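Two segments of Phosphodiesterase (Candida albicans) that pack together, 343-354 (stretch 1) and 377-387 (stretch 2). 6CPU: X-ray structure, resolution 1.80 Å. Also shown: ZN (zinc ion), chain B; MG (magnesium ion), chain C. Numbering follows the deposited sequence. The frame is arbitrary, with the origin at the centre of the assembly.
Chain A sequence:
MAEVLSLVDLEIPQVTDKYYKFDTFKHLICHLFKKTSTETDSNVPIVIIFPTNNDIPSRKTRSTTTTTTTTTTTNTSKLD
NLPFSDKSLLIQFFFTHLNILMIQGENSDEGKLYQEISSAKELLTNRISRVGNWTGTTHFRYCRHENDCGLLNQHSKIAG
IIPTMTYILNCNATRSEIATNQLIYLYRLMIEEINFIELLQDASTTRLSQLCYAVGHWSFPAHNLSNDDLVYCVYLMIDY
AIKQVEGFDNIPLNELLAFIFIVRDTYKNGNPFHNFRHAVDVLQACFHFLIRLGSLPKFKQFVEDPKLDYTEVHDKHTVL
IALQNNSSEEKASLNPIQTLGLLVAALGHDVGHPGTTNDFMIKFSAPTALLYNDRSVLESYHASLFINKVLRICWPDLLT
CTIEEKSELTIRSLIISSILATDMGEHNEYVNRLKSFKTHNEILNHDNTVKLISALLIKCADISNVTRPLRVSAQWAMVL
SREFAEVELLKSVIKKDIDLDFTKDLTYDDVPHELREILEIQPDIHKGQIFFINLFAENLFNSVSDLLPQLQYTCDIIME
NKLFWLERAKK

Stretch 1 (343-354) LVAALGHDVGHP
Stretch 2 377-387: VLESYHASLFI

Two CH-pi contacts, each with a backbone alpha carbon seated over an aromatic ring, anchor this contact. Gly348 CA lies 3.5 Å from the centroid of the Phe386 ring, 7° off the ring normal, and Asp350 CA lies 3.6 Å from the centroid of the His382 ring, 6° off the normal. Both rings belong to one helix, one turn apart, and the chain that crosses them is the metal-binding segment at the end of another.

Stretch 2 is helical throughout, from Val377 to Ile387, with an unbroken i to i+4 ladder (for example, His382 N to Leu378 O and Phe386 N to His382 O, each 2.8 Å). Stretch 1 enters as a helix that is already under way at Leu343. A type I turn from Gly348 to Val351 follows, closed by Val351 N to Gly348 O at 3.2 Å, and then a type II turn from Asp350 to His353, closed by His353 N to Asp350 O at 3.1 Å. The two helix axes approach to 10.6 Å, with 115° between their N-to-C directions. The turns come nearer and run against stretch 2: CA atoms pair as Gly348 with Phe386 (5.8 Å), Val351 with His382 (5.1 Å) and His353 with Leu378 (7.2 Å).

The absence of side chains permits this approach. An ideal CB on Gly348 would sit 2.4 Å from Phe386 CD2, and one on Gly352 would lie 2.9 Å from Tyr381 CE1 and 3.0 Å from Leu385 CD2. Gly352 also has phi/psi of 79/10°, where positive phi by itself favours glycine.

His382 (chi1 -51°, m; chi2 -46°) makes the one direct hydrogen bond between the stretches, from ND1 to Val351 O (2.7 Å, 152°), with the oxygen near the ring plane. Its NE2 is 3.4 Å from Asp350 OD1, but the angle is too poor for a hydrogen bond; instead NE2 hydrogen-bonds at 2.7 Å to a water that binds magnesium. The His353 ring (chi1 -165°, t) meets the His382 ring rim to rim, centroids 5.4 Å apart and planes at 16°.

Apolar packing extends the contact in both directions. Phe386 (chi1 -172°, t; chi2 53°) places CZ 3.6 Å from Val344 CG1 (Val344 chi1 170°, t), while Val351 (chi1 -69°, m) sets CG2 3.6 Å from Phe386 CB and 3.9 Å from Leu385 CB. Toward the start of stretch 2, Leu378 (m, t) puts CD2 3.9 Å from Pro354 CD. Tyr381 (chi1 176°, t) adds a polar link: one water is 2.8 Å from Gly352 O, to which it donates, and 2.5 Å from Tyr381 OH.

The His349 and Asp350 CA-to-CB bonds point away from stretch 2. His349 (chi1 89°, p) donates from ND1 to Ala346 O (2.9 Å), leaving NE2 to bind zinc at 2.2 Å. Asp350 (chi1 -87°, m) bridges the ions, with OD2 2.1 Å from ZN and OD1 2.2 Å from MG.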

# COMPACT_ATOMS: atom_id res chain seq x y z
N LEU A 343 -10.98 -2.21 -7.31
CA LEU A 343 -9.65 -1.66 -7.58
C LEU A 343 -9.18 -0.74 -6.45
O LEU A 343 -8.04 -0.86 -6.00
CB LEU A 343 -9.63 -0.91 -8.89
CG LEU A 343 -9.84 -1.82 -10.10
CD1 LEU A 343 -10.14 -1.00 -11.34
CD2 LEU A 343 -8.63 -2.71 -10.31
N VAL A 344 -10.05 0.15 -6.00
CA VAL A 344 -9.75 1.03 -4.86
C VAL A 344 -9.45 0.19 -3.59
O VAL A 344 -8.47 0.47 -2.90
CB VAL A 344 -10.84 2.10 -4.64
CG1 VAL A 344 -10.65 2.84 -3.33
CG2 VAL A 344 -10.82 3.11 -5.79
N ALA A 345 -10.24 -0.84 -3.31
CA ALA A 345 -9.95 -1.72 -2.17
C ALA A 345 -8.61 -2.42 -2.28
O ALA A 345 -7.89 -2.51 -1.30
CB ALA A 345 -11.05 -2.74 -1.97
N ALA A 346 -8.25 -2.92 -3.47
CA ALA A 346 -6.95 -3.53 -3.64
C ALA A 346 -5.82 -2.53 -3.35
O ALA A 346 -4.83 -2.87 -2.70
CB ALA A 346 -6.81 -4.11 -5.05
N LEU A 347 -5.99 -1.29 -3.83
CA LEU A 347 -5.02 -0.23 -3.58
C LEU A 347 -4.77 0.01 -2.08
O LEU A 347 -3.62 0.21 -1.64
CB LEU A 347 -5.47 1.07 -4.26
CG LEU A 347 -4.58 2.29 -4.05
CD1 LEU A 347 -3.15 2.03 -4.51
CD2 LEU A 347 -5.17 3.49 -4.75
N GLY A 348 -5.84 -0.02 -1.29
CA GLY A 348 -5.77 0.30 0.14
C GLY A 348 -5.69 -0.89 1.08
O GLY A 348 -5.68 -0.73 2.31
N HIS A 349 -5.62 -2.11 0.52
CA HIS A 349 -5.89 -3.30 1.34
C HIS A 349 -4.86 -3.60 2.43
O HIS A 349 -5.18 -4.33 3.38
CB HIS A 349 -6.11 -4.54 0.46
CG HIS A 349 -4.85 -5.28 0.15
ND1 HIS A 349 -3.96 -4.85 -0.81
CD2 HIS A 349 -4.31 -6.39 0.70
CE1 HIS A 349 -2.92 -5.67 -0.84
NE2 HIS A 349 -3.11 -6.61 0.06
N ASP A 350 -3.65 -3.05 2.32
CA ASP A 350 -2.61 -3.23 3.33
C ASP A 350 -2.13 -1.90 3.93
O ASP A 350 -1.04 -1.84 4.47
CB ASP A 350 -1.41 -4.01 2.73
CG ASP A 350 -1.57 -5.54 2.82
OD1 ASP A 350 -2.26 -6.01 3.74
OD2 ASP A 350 -0.98 -6.27 1.99
N VAL A 351 -2.92 -0.83 3.83
CA VAL A 351 -2.45 0.48 4.32
C VAL A 351 -1.96 0.41 5.76
O VAL A 351 -2.60 -0.16 6.64
CB VAL A 351 -3.48 1.64 4.18
CG1 VAL A 351 -3.69 2.02 2.72
CG2 VAL A 351 -4.78 1.32 4.86
N GLY A 352 -0.79 0.99 6.00
CA GLY A 352 -0.26 1.12 7.35
C GLY A 352 0.37 -0.16 7.86
O GLY A 352 0.69 -0.25 9.02
N HIS A 353 0.55 -1.15 7.00
CA HIS A 353 1.04 -2.46 7.43
C HIS A 353 2.41 -2.28 8.06
O HIS A 353 3.25 -1.65 7.46
CB HIS A 353 1.09 -3.41 6.23
CG HIS A 353 1.21 -4.86 6.57
ND1 HIS A 353 2.33 -5.38 7.19
CD2 HIS A 353 0.41 -5.92 6.31
CE1 HIS A 353 2.19 -6.68 7.33
NE2 HIS A 353 1.03 -7.04 6.81
N PRO A 354 2.63 -2.79 9.29
CA PRO A 354 3.87 -2.55 10.02
C PRO A 354 5.00 -3.55 9.73
O PRO A 354 6.08 -3.43 10.30
CB PRO A 354 3.43 -2.70 11.48
CG PRO A 354 2.41 -3.77 11.41
CD PRO A 354 1.66 -3.53 10.13
N VAL A 377 -6.80 -8.93 12.82
CA VAL A 377 -6.20 -7.77 13.50
C VAL A 377 -5.69 -6.72 12.50
O VAL A 377 -6.15 -5.58 12.50
CB VAL A 377 -5.07 -8.20 14.46
CG1 VAL A 377 -4.28 -7.01 15.00
CG2 VAL A 377 -5.63 -9.05 15.60
N LEU A 378 -4.75 -7.12 11.65
CA LEU A 378 -4.16 -6.18 10.72
C LEU A 378 -5.17 -5.73 9.67
O LEU A 378 -5.20 -4.55 9.33
CB LEU A 378 -2.89 -6.76 10.07
CG LEU A 378 -1.70 -6.94 11.01
CD1 LEU A 378 -0.53 -7.62 10.30
CD2 LEU A 378 -1.26 -5.62 11.63
N GLU A 379 -6.04 -6.62 9.23
CA GLU A 379 -7.01 -6.28 8.20
C GLU A 379 -8.06 -5.28 8.72
O GLU A 379 -8.54 -4.41 7.98
CB GLU A 379 -7.70 -7.53 7.64
CG GLU A 379 -6.76 -8.48 6.90
CD GLU A 379 -5.93 -9.38 7.80
OE1 GLU A 379 -6.19 -9.47 9.03
OE2 GLU A 379 -4.98 -10.02 7.30
N SER A 380 -8.44 -5.43 9.98
CA SER A 380 -9.34 -4.46 10.60
C SER A 380 -8.70 -3.07 10.63
O SER A 380 -9.35 -2.07 10.34
CB SER A 380 -9.71 -4.90 12.01
OG SER A 380 -10.34 -6.17 12.00
N TYR A 381 -7.43 -3.03 10.99
CA TYR A 381 -6.60 -1.83 11.00
C TYR A 381 -6.51 -1.21 9.60
O TYR A 381 -6.79 -0.01 9.42
CB TYR A 381 -5.22 -2.19 11.57
CG TYR A 381 -4.22 -1.06 11.55
CD1 TYR A 381 -3.21 -0.97 10.58
CD2 TYR A 381 -4.27 -0.09 12.53
CE1 TYR A 381 -2.29 0.09 10.61
CE2 TYR A 381 -3.39 0.96 12.56
CZ TYR A 381 -2.41 1.06 11.61
OH TYR A 381 -1.58 2.16 11.74
N HIS A 382 -6.19 -2.01 8.59
CA HIS A 382 -6.10 -1.48 7.23
C HIS A 382 -7.43 -0.87 6.78
O HIS A 382 -7.45 0.21 6.20
CB HIS A 382 -5.71 -2.54 6.17
CG HIS A 382 -4.50 -3.33 6.51
ND1 HIS A 382 -3.34 -2.76 6.99
CD2 HIS A 382 -4.26 -4.66 6.43
CE1 HIS A 382 -2.44 -3.70 7.20
NE2 HIS A 382 -2.98 -4.86 6.88
N ALA A 383 -8.53 -1.55 7.06
CA ALA A 383 -9.85 -1.08 6.62
C ALA A 383 -10.22 0.25 7.31
O ALA A 383 -10.77 1.17 6.71
CB ALA A 383 -10.91 -2.13 6.91
N SER A 384 -9.92 0.32 8.59
CA SER A 384 -10.28 1.49 9.36
C SER A 384 -9.46 2.69 8.89
O SER A 384 -10.01 3.78 8.64
CB SER A 384 -10.10 1.23 10.85
OG SER A 384 -10.63 2.32 11.59
N LEU A 385 -8.16 2.50 8.76
CA LEU A 385 -7.30 3.55 8.19
C LEU A 385 -7.68 3.96 6.79
O LEU A 385 -7.75 5.14 6.48
CB LEU A 385 -5.83 3.12 8.19
CG LEU A 385 -5.01 3.73 9.31
CD1 LEU A 385 -5.51 3.23 10.65
CD2 LEU A 385 -3.53 3.43 9.13
N PHE A 386 -7.85 3.00 5.89
CA PHE A 386 -8.08 3.36 4.50
C PHE A 386 -9.36 4.18 4.34
O PHE A 386 -9.38 5.19 3.62
CB PHE A 386 -8.11 2.13 3.61
CG PHE A 386 -8.16 2.44 2.15
CD1 PHE A 386 -7.22 3.30 1.56
CD2 PHE A 386 -9.10 1.85 1.34
CE1 PHE A 386 -7.27 3.56 0.19
CE2 PHE A 386 -9.15 2.10 -0.02
CZ PHE A 386 -8.23 2.95 -0.60
N ILE A 387 -10.41 3.78 5.04
CA ILE A 387 -11.67 4.52 4.95
C ILE A 387 -11.56 5.86 5.67
O ILE A 387 -11.90 6.89 5.10
CB ILE A 387 -12.87 3.74 5.54
CG1 ILE A 387 -13.07 2.39 4.82
CG2 ILE A 387 -14.13 4.61 5.50
CD1 ILE A 387 -13.23 2.48 3.31
ZN ZN B . -1.60 -7.92 0.89
MG MG C . -2.97 -7.95 4.34
O HOH W 1 0.56 2.15 10.44
O HOH W 2 -4.00 -9.81 4.86
O HOH W 3 -2.68 -7.50 6.47
O HOH W 4 -0.20 -9.36 1.81
O HOH W 5 -2.98 -8.59 2.42
O HOH W 6 -1.18 -8.79 4.58